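Local coordinates for protein ornithine carbamoyltransferase (Campylobacter jejuni subsp. jejuni, PDB 3TPF) that catalyses the reversible transfer of the carbamoyl group from carbamoyl phosphate to L-ornithine, giving L-citrulline and phosphate in the arginine biosynthesis pathway, at residues Ala150-Ser155 / Glu240-Asp245; Thr220-Ser225 / Pro263-Tyr268. All blocks are in the same frame, centred on the assembly; numbering follows the deposited sequence.

Contact 1 of 2, residues Ala150-Ser155 / Glu240-Asp245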
ATOM      1  N   ALA B 150     -12.038 -32.098  16.610  1.00 53.64           N
ATOM      2  CA  ALA B 150     -12.944 -31.414  17.520  1.00 55.29           C
ATOM      3  C   ALA B 150     -12.885 -29.941  17.260  1.00 53.72           C
ATOM      4  O   ALA B 150     -11.811 -29.348  17.270  1.00 52.59           O
ATOM      5  CB  ALA B 150     -12.533 -31.658  18.959  1.00 57.10           C
ATOM      6  N   PHE B 151     -14.028 -29.313  17.105  1.00 54.59           N
ATOM      7  CA  PHE B 151     -14.044 -27.852  17.023  1.00 53.31           C
ATOM      8  C   PHE B 151     -14.731 -27.277  18.225  1.00 56.18           C
ATOM      9  O   PHE B 151     -15.876 -27.603  18.492  1.00 58.09           O
ATOM     10  CB  PHE B 151     -14.764 -27.357  15.788  1.00 51.42           C
ATOM     11  CG  PHE B 151     -14.834 -25.865  15.722  1.00 50.44           C
ATOM     12  CD1 PHE B 151     -13.899 -25.146  14.998  1.00 47.84           C
ATOM     13  CD2 PHE B 151     -15.802 -25.170  16.424  1.00 52.57           C
ATOM     14  CE1 PHE B 151     -13.945 -23.785  14.938  1.00 47.22           C
ATOM     15  CE2 PHE B 151     -15.861 -23.799  16.372  1.00 51.62           C
ATOM     16  CZ  PHE B 151     -14.936 -23.110  15.632  1.00 49.56           C
ATOM     17  N   ILE B 152     -14.033 -26.423  18.958  1.00 56.77           N
ATOM     18  CA  ILE B 152     -14.625 -25.817  20.167  1.00 60.48           C
ATOM     19  C   ILE B 152     -14.690 -24.306  20.084  1.00 60.08           C
ATOM     20  O   ILE B 152     -13.665 -23.650  19.931  1.00 56.90           O
ATOM     21  CB  ILE B 152     -13.858 -26.129  21.444  1.00 62.16           C
ATOM     22  CG1 ILE B 152     -14.022 -27.587  21.863  1.00 65.09           C
ATOM     23  CG2 ILE B 152     -14.438 -25.243  22.523  1.00 65.03           C
ATOM     24  CD1 ILE B 152     -13.232 -28.547  20.988  1.00 63.84           C
ATOM     25  N   GLY B 153     -15.904 -23.767  20.181  1.00 62.77           N
ATOM     26  CA  GLY B 153     -16.075 -22.325  20.040  1.00 63.17           C
ATOM     27  C   GLY B 153     -17.434 -21.782  19.700  1.00 64.02           C
ATOM     28  O   GLY B 153     -18.422 -22.377  20.003  1.00 66.58           O
ATOM     29  N   ASP B 154     -17.434 -20.620  19.063  1.00 63.60           N
ATOM     30  CA  ASP B 154     -18.655 -19.945  18.630  1.00 66.04           C
ATOM     31  C   ASP B 154     -19.257 -20.661  17.400  1.00 65.35           C
ATOM     32  O   ASP B 154     -18.593 -21.461  16.743  1.00 62.05           O
ATOM     33  CB  ASP B 154     -18.347 -18.475  18.263  1.00 65.32           C
ATOM     34  CG  ASP B 154     -19.592 -17.579  18.201  1.00 67.61           C
ATOM     35  OD1 ASP B 154     -20.711 -17.996  18.576  1.00 70.61           O
ATOM     36  OD2 ASP B 154     -19.444 -16.437  17.711  1.00 66.78           O
ATOM     37  N   SER B 155     -20.523 -20.369  17.119  1.00 67.59           N
ATOM     38  CA  SER B 155     -21.137 -20.722  15.816  1.00 66.45           C
ATOM     39  C   SER B 155     -20.777 -19.675  14.739  1.00 63.67           C
ATOM     40  O   SER B 155     -21.640 -19.163  14.003  1.00 64.48           O
ATOM     41  CB  SER B 155     -22.648 -20.908  15.925  1.00 69.29           C
ATOM     42  OG  SER B 155     -23.312 -19.653  15.707  1.00 70.40           O
ATOM     43  N   GLU B 240     -18.043 -19.985  29.655  1.00 99.44           N
ATOM     44  CA  GLU B 240     -17.309 -20.277  30.906  1.00103.41           C
ATOM     45  C   GLU B 240     -16.425 -21.530  30.790  1.00101.51           C
ATOM     46  O   GLU B 240     -15.178 -21.443  30.870  1.00101.84           O
ATOM     47  CB  GLU B 240     -18.251 -20.400  32.123  1.00110.65           C
ATOM     48  CG  GLU B 240     -19.037 -21.721  32.344  1.00114.23           C
ATOM     49  CD  GLU B 240     -18.636 -22.522  33.628  1.00117.84           C
ATOM     50  OE1 GLU B 240     -19.162 -23.647  33.876  1.00118.54           O
ATOM     51  OE2 GLU B 240     -17.799 -22.042  34.427  1.00119.40           O
ATOM     52  N   GLY B 241     -17.069 -22.680  30.586  1.00 98.68           N
ATOM     53  CA  GLY B 241     -16.361 -23.974  30.591  1.00 94.45           C
ATOM     54  C   GLY B 241     -15.482 -24.247  29.383  1.00 87.04           C
ATOM     55  O   GLY B 241     -14.816 -25.275  29.301  1.00 84.80           O
ATOM     56  N   PHE B 242     -15.439 -23.306  28.461  1.00 82.61           N
ATOM     57  CA  PHE B 242     -14.998 -23.631  27.095  1.00 77.79           C
ATOM     58  C   PHE B 242     -13.529 -23.412  26.754  1.00 74.62           C
ATOM     59  O   PHE B 242     -13.083 -23.732  25.665  1.00 72.27           O
ATOM     60  CB  PHE B 242     -15.905 -22.954  26.079  1.00 75.41           C
ATOM     61  CG  PHE B 242     -17.219 -23.648  25.933  1.00 77.00           C
ATOM     62  CD1 PHE B 242     -17.445 -24.499  24.879  1.00 74.55           C
ATOM     63  CD2 PHE B 242     -18.206 -23.504  26.891  1.00 80.83           C
ATOM     64  CE1 PHE B 242     -18.654 -25.151  24.750  1.00 76.78           C
ATOM     65  CE2 PHE B 242     -19.416 -24.150  26.766  1.00 83.08           C
ATOM     66  CZ  PHE B 242     -19.645 -24.980  25.692  1.00 80.82           C
HETATM   67  N   MSE B 243     -12.765 -22.894  27.672  1.00 76.41           N
HETATM   68  CA  MSE B 243     -11.363 -22.662  27.349  1.00 75.09           C
HETATM   69  C   MSE B 243     -10.688 -23.963  27.068  1.00 71.52           C
HETATM   70  O   MSE B 243     -11.011 -24.951  27.695  1.00 73.05           O
HETATM   71  CB  MSE B 243     -10.685 -22.008  28.544  1.00 81.94           C
HETATM   72  CG  MSE B 243      -9.175 -22.098  28.452  1.00 82.46           C
HETATM   73 SE   MSE B 243      -8.406 -20.895  29.809  1.00 97.39          SE
HETATM   74  CE  MSE B 243      -9.411 -21.326  31.479  1.00 95.90           C
ATOM     75  N   ILE B 244      -9.728 -23.955  26.147  1.00 66.41           N
ATOM     76  CA  ILE B 244      -8.792 -25.075  25.987  1.00 64.23           C
ATOM     77  C   ILE B 244      -7.575 -24.913  26.884  1.00 65.97           C
ATOM     78  O   ILE B 244      -6.803 -23.957  26.768  1.00 64.79           O
ATOM     79  CB  ILE B 244      -8.264 -25.241  24.581  1.00 59.98           C
ATOM     80  CG1 ILE B 244      -9.426 -25.432  23.615  1.00 59.35           C
ATOM     81  CG2 ILE B 244      -7.308 -26.397  24.516  1.00 58.84           C
ATOM     82  CD1 ILE B 244     -10.404 -26.538  24.000  1.00 61.13           C
ATOM     83  N   ASP B 245      -7.463 -25.823  27.832  1.00 69.00           N
ATOM     84  CA  ASP B 245      -6.389 -25.809  28.796  1.00 70.91           C
ATOM     85  C   ASP B 245      -5.812 -27.214  28.907  1.00 73.14           C
ATOM     86  O   ASP B 245      -6.238 -28.110  28.188  1.00 73.93           O
ATOM     87  CB  ASP B 245      -6.832 -25.223  30.165  1.00 74.33           C
ATOM     88  CG  ASP B 245      -8.049 -25.931  30.803  1.00 76.94           C
ATOM     89  OD1 ASP B 245      -8.429 -25.468  31.914  1.00 80.31           O
ATOM     90  OD2 ASP B 245      -8.592 -26.920  30.260  1.00 75.24           O
TER
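Ile152, the last residue of strand 148-152, faces the irregular loop 240-245, and no backbone hydrogen bond joins the two, so the contact rests on side chains alone. The CG2 methyl of Ile152 does most of the touching. With CG2 anti to the backbone N (CG1 takes the place beside that N, chi1 -71°), the methyl reaches the rim of the Phe242 ring in the ring plane, Ile152 CG2 lying 3.9 Å from Phe242 CD1. The same methyl packs on the main chain of the loop, where Phe242 O lies 3.7 Å from Ile152 CG2. Ile244 comes in more loosely: the end of its chain bends back to the strand, leaving CD1 4.3 Å from Ile152 CB. All three residues are buried, and the packing is purely apolar apart from that carbonyl. Strand 148-152 is the central strand of the parallel, Rossmann-like sheet of the Asp/Orn-binding domain, between strands 172-176 and 217-220. Ile244 also rests on Val218 and Thr220 of the latter, so the loop between helices 232-238 and 246-251 packs against two adjacent strands at once.

Contact 2 of 2, residues Thr220-Ser225 / Pro263-Tyr268; sequences TDTWVS and PAYRGY
Thr222 meets the Tyr265 ring and the carbonyl of Pro263, while Trp223 lies against the backbone and CB of Tyr268. The packing falls into two patches. In the first, the CG2 methyl of Thr222 approaches the edge of the Tyr265 ring near its plane, 3.5 Å from CE2, and also rests on the main chain, 3.4 Å from Pro263 O. Thr222 OG1 sits between the backbone N and the carbonyl carbon (chi1 84°), which leaves OG1 near Val224 O and CG2 turned to Pro263 and Tyr265. In the second, the far end of the Trp223 indole bears on the backbone of Tyr268: CH2 is 3.4 Å from Tyr268 C, and CZ3 is 3.9 Å from Tyr268 CB. The two side chains run at about a right angle, and the Tyr268 ring offers its edge to CZ3, so the aromatic groups are not stacked on each other.

No hydrogen bond crosses between the two segments; three lie within one segment or the other. Tyr268 N donates to Tyr265 O (3.0 Å), closing a type II turn with Gly267 at its third position. Weak bonds run from Thr222 N to Asp221 OD1 (2.7 Å) and from Thr222 OG1 to Val224 O (3.2 Å). Asp221 and Ser225, predicted to bind L-ornithine, belong to the Asp-x-x-x-Ser-Met-Gly motif of ornithine carbamoyltransferases. Pro263, preceded by a cis peptide, ends the His-Cys-Leu-Pro motif of the carbamoyltransferases (His260 to Pro263) and lies beside Leu262 and Arg49 of the predicted carbamoyl phosphate site.

Phe239 stacks on Trp223, and Arg266 pairs with Glu276 and with Asp83 of a neighbouring subunit. The loops follow the adjacent parallel strands 217-220 and 257-260; Val224 packs on helix 232-238, and Ala264 and Arg266 on helix 272-277.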
ATOM      1  N   THR B 220      -9.744 -24.339  18.000  1.00 52.18           N
ATOM      2  CA  THR B 220     -10.510 -23.352  18.703  1.00 54.91           C
ATOM      3  C   THR B 220     -10.304 -22.017  18.075  1.00 56.02           C
ATOM      4  O   THR B 220      -9.481 -21.847  17.183  1.00 55.08           O
ATOM      5  CB  THR B 220     -10.154 -23.307  20.181  1.00 57.58           C
ATOM      6  OG1 THR B 220     -11.163 -22.590  20.886  1.00 60.88           O
ATOM      7  CG2 THR B 220      -8.850 -22.664  20.394  1.00 55.75           C
ATOM      8  N   ASP B 221     -11.081 -21.056  18.529  1.00 61.17           N
ATOM      9  CA  ASP B 221     -11.050 -19.705  17.959  1.00 65.69           C
ATOM     10  C   ASP B 221     -11.581 -18.687  18.949  1.00 70.40           C
ATOM     11  O   ASP B 221     -12.270 -19.032  19.931  1.00 78.75           O
ATOM     12  CB  ASP B 221     -11.901 -19.667  16.688  1.00 70.32           C
ATOM     13  CG  ASP B 221     -11.694 -18.387  15.843  1.00 74.52           C
ATOM     14  OD1 ASP B 221     -10.726 -17.601  16.071  1.00 79.08           O
ATOM     15  OD2 ASP B 221     -12.517 -18.184  14.924  1.00 74.90           O
ATOM     16  N   THR B 222     -11.287 -17.426  18.682  1.00 70.26           N
ATOM     17  CA  THR B 222     -11.764 -16.328  19.542  1.00 73.74           C
ATOM     18  C   THR B 222     -13.259 -16.417  19.697  1.00 73.77           C
ATOM     19  O   THR B 222     -13.964 -16.868  18.818  1.00 72.41           O
ATOM     20  CB  THR B 222     -11.492 -14.942  18.936  1.00 73.44           C
ATOM     21  OG1 THR B 222     -12.534 -14.644  18.036  1.00 69.76           O
ATOM     22  CG2 THR B 222     -10.183 -14.911  18.094  1.00 76.38           C
ATOM     23  N   TRP B 223     -13.741 -15.941  20.811  1.00 78.53           N
ATOM     24  CA  TRP B 223     -15.183 -16.018  21.110  1.00 80.82           C
ATOM     25  C   TRP B 223     -15.912 -14.770  20.702  1.00 86.09           C
ATOM     26  O   TRP B 223     -17.048 -14.783  20.247  1.00 86.83           O
ATOM     27  CB  TRP B 223     -15.379 -16.177  22.592  1.00 80.32           C
ATOM     28  CG  TRP B 223     -14.840 -17.428  23.167  1.00 76.00           C
ATOM     29  CD1 TRP B 223     -14.726 -18.638  22.573  1.00 72.54           C
ATOM     30  CD2 TRP B 223     -14.399 -17.596  24.490  1.00 77.82           C
ATOM     31  NE1 TRP B 223     -14.204 -19.551  23.430  1.00 72.56           N
ATOM     32  CE2 TRP B 223     -14.012 -18.936  24.634  1.00 76.58           C
ATOM     33  CE3 TRP B 223     -14.304 -16.740  25.593  1.00 81.82           C
ATOM     34  CZ2 TRP B 223     -13.542 -19.453  25.849  1.00 79.69           C
ATOM     35  CZ3 TRP B 223     -13.816 -17.243  26.793  1.00 83.77           C
ATOM     36  CH2 TRP B 223     -13.447 -18.587  26.914  1.00 82.28           C
ATOM     37  N   VAL B 224     -15.242 -13.666  20.949  1.00 91.07           N
ATOM     38  CA  VAL B 224     -15.700 -12.386  20.494  1.00 93.37           C
ATOM     39  C   VAL B 224     -15.270 -12.282  19.034  1.00 91.58           C
ATOM     40  O   VAL B 224     -14.137 -11.912  18.707  1.00 81.27           O
ATOM     41  CB  VAL B 224     -15.156 -11.299  21.410  1.00 93.30           C
ATOM     42  CG1 VAL B 224     -15.485  -9.931  20.834  1.00 90.09           C
ATOM     43  CG2 VAL B 224     -15.746 -11.555  22.777  1.00 93.37           C
ATOM     44  N   SER B 225     -16.224 -12.622  18.176  1.00101.23           N
ATOM     45  CA  SER B 225     -15.999 -12.717  16.728  1.00108.27           C
ATOM     46  C   SER B 225     -16.112 -11.332  16.066  1.00115.64           C
ATOM     47  O   SER B 225     -17.028 -10.559  16.358  1.00126.47           O
ATOM     48  CB  SER B 225     -16.914 -13.786  16.088  1.00108.33           C
ATOM     49  OG  SER B 225     -16.539 -15.121  16.496  1.00 99.81           O
ATOM     50  N   PRO B 263      -5.678 -14.022  15.708  1.00 47.26           N
ATOM     51  CA  PRO B 263      -4.913 -13.981  16.907  1.00 48.86           C
ATOM     52  C   PRO B 263      -5.608 -14.684  18.077  1.00 51.33           C
ATOM     53  O   PRO B 263      -6.823 -14.864  18.067  1.00 52.50           O
ATOM     54  CB  PRO B 263      -4.905 -12.491  17.245  1.00 50.95           C
ATOM     55  CG  PRO B 263      -6.200 -11.998  16.689  1.00 51.12           C
ATOM     56  CD  PRO B 263      -6.244 -12.727  15.371  1.00 47.58           C
ATOM     57  N   ALA B 264      -4.823 -14.942  19.129  1.00 50.79           N
ATOM     58  CA  ALA B 264      -5.257 -15.710  20.279  1.00 50.04           C
ATOM     59  C   ALA B 264      -5.411 -14.819  21.476  1.00 50.77           C
ATOM     60  O   ALA B 264      -4.758 -13.806  21.589  1.00 50.78           O
ATOM     61  CB  ALA B 264      -4.245 -16.812  20.510  1.00 48.49           C
ATOM     62  N   TYR B 265      -6.317 -15.162  22.349  1.00 52.23           N
ATOM     63  CA  TYR B 265      -6.518 -14.346  23.558  1.00 56.04           C
ATOM     64  C   TYR B 265      -6.315 -15.236  24.753  1.00 57.69           C
ATOM     65  O   TYR B 265      -7.196 -15.955  25.170  1.00 58.86           O
ATOM     66  CB  TYR B 265      -7.860 -13.645  23.592  1.00 57.71           C
ATOM     67  CG  TYR B 265      -8.021 -12.746  22.397  1.00 56.36           C
ATOM     68  CD1 TYR B 265      -7.391 -11.487  22.345  1.00 57.33           C
ATOM     69  CD2 TYR B 265      -8.803 -13.145  21.310  1.00 54.50           C
ATOM     70  CE1 TYR B 265      -7.534 -10.653  21.234  1.00 56.37           C
ATOM     71  CE2 TYR B 265      -8.965 -12.340  20.196  1.00 53.41           C
ATOM     72  CZ  TYR B 265      -8.321 -11.094  20.143  1.00 54.85           C
ATOM     73  OH  TYR B 265      -8.506 -10.280  19.015  1.00 54.00           O
ATOM     74  N   ARG B 266      -5.070 -15.230  25.188  1.00 57.87           N
ATOM     75  CA  ARG B 266      -4.614 -16.014  26.301  1.00 58.95           C
ATOM     76  C   ARG B 266      -5.455 -15.669  27.451  1.00 61.70           C
ATOM     77  O   ARG B 266      -5.661 -14.509  27.755  1.00 63.50           O
ATOM     78  CB  ARG B 266      -3.147 -15.702  26.622  1.00 59.51           C
ATOM     79  CG  ARG B 266      -2.170 -16.181  25.559  1.00 56.77           C
ATOM     80  CD  ARG B 266      -0.850 -15.457  25.580  1.00 57.15           C
ATOM     81  NE  ARG B 266      -0.525 -15.119  24.210  1.00 55.27           N
ATOM     82  CZ  ARG B 266       0.513 -15.565  23.540  1.00 55.01           C
ATOM     83  NH1 ARG B 266       1.370 -16.399  24.073  1.00 57.84           N
ATOM     84  NH2 ARG B 266       0.709 -15.174  22.297  1.00 53.53           N
ATOM     85  N   GLY B 267      -5.918 -16.691  28.118  1.00 62.73           N
ATOM     86  CA  GLY B 267      -6.746 -16.502  29.323  1.00 67.07           C
ATOM     87  C   GLY B 267      -8.237 -16.605  29.038  1.00 67.90           C
ATOM     88  O   GLY B 267      -9.066 -16.608  29.963  1.00 71.35           O
ATOM     89  N   TYR B 268      -8.561 -16.691  27.751  1.00 64.77           N
ATOM     90  CA  TYR B 268      -9.939 -16.823  27.297  1.00 65.14           C
ATOM     91  C   TYR B 268     -10.126 -18.172  26.600  1.00 63.85           C
ATOM     92  O   TYR B 268     -10.148 -19.218  27.263  1.00 65.69           O
ATOM     93  CB  TYR B 268     -10.320 -15.653  26.400  1.00 63.66           C
ATOM     94  CG  TYR B 268     -10.187 -14.375  27.110  1.00 66.15           C
ATOM     95  CD1 TYR B 268      -9.022 -13.643  27.038  1.00 64.99           C
ATOM     96  CD2 TYR B 268     -11.198 -13.939  27.993  1.00 70.27           C
ATOM     97  CE1 TYR B 268      -8.875 -12.479  27.777  1.00 68.12           C
ATOM     98  CE2 TYR B 268     -11.053 -12.782  28.733  1.00 73.08           C
ATOM     99  CZ  TYR B 268      -9.900 -12.051  28.615  1.00 71.97           C
ATOM    100  OH  TYR B 268      -9.750 -10.900  29.328  1.00 75.35           O
TER

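How the contacts relate
Both contacts lie in the Asp/Orn-binding domain, their centres about 9 Å apart, at the C-terminal ends of strands of the same five-stranded parallel sheet, with 240-245 packing onto it. Along the chain their segments alternate: 150-155, 220-225, 240-245, then 263-268. Strands 148-152, 217-220 and 257-260 are neighbours in the sheet, and three of the four segments include or follow their C-terminal ends, where Rossmann-type domains commonly bind ligands. A probable hydrogen bond from Thr220 OG1 to Ile152 O links the two contacts directly, and Met243 packs against the backbone of Tyr268. Contact 1 is buried, whereas contact 2 lies at the surface: 220-225 carries Asp221 and Ser225, predicted to bind ornithine, while 263-268 touches the neighbouring subunit.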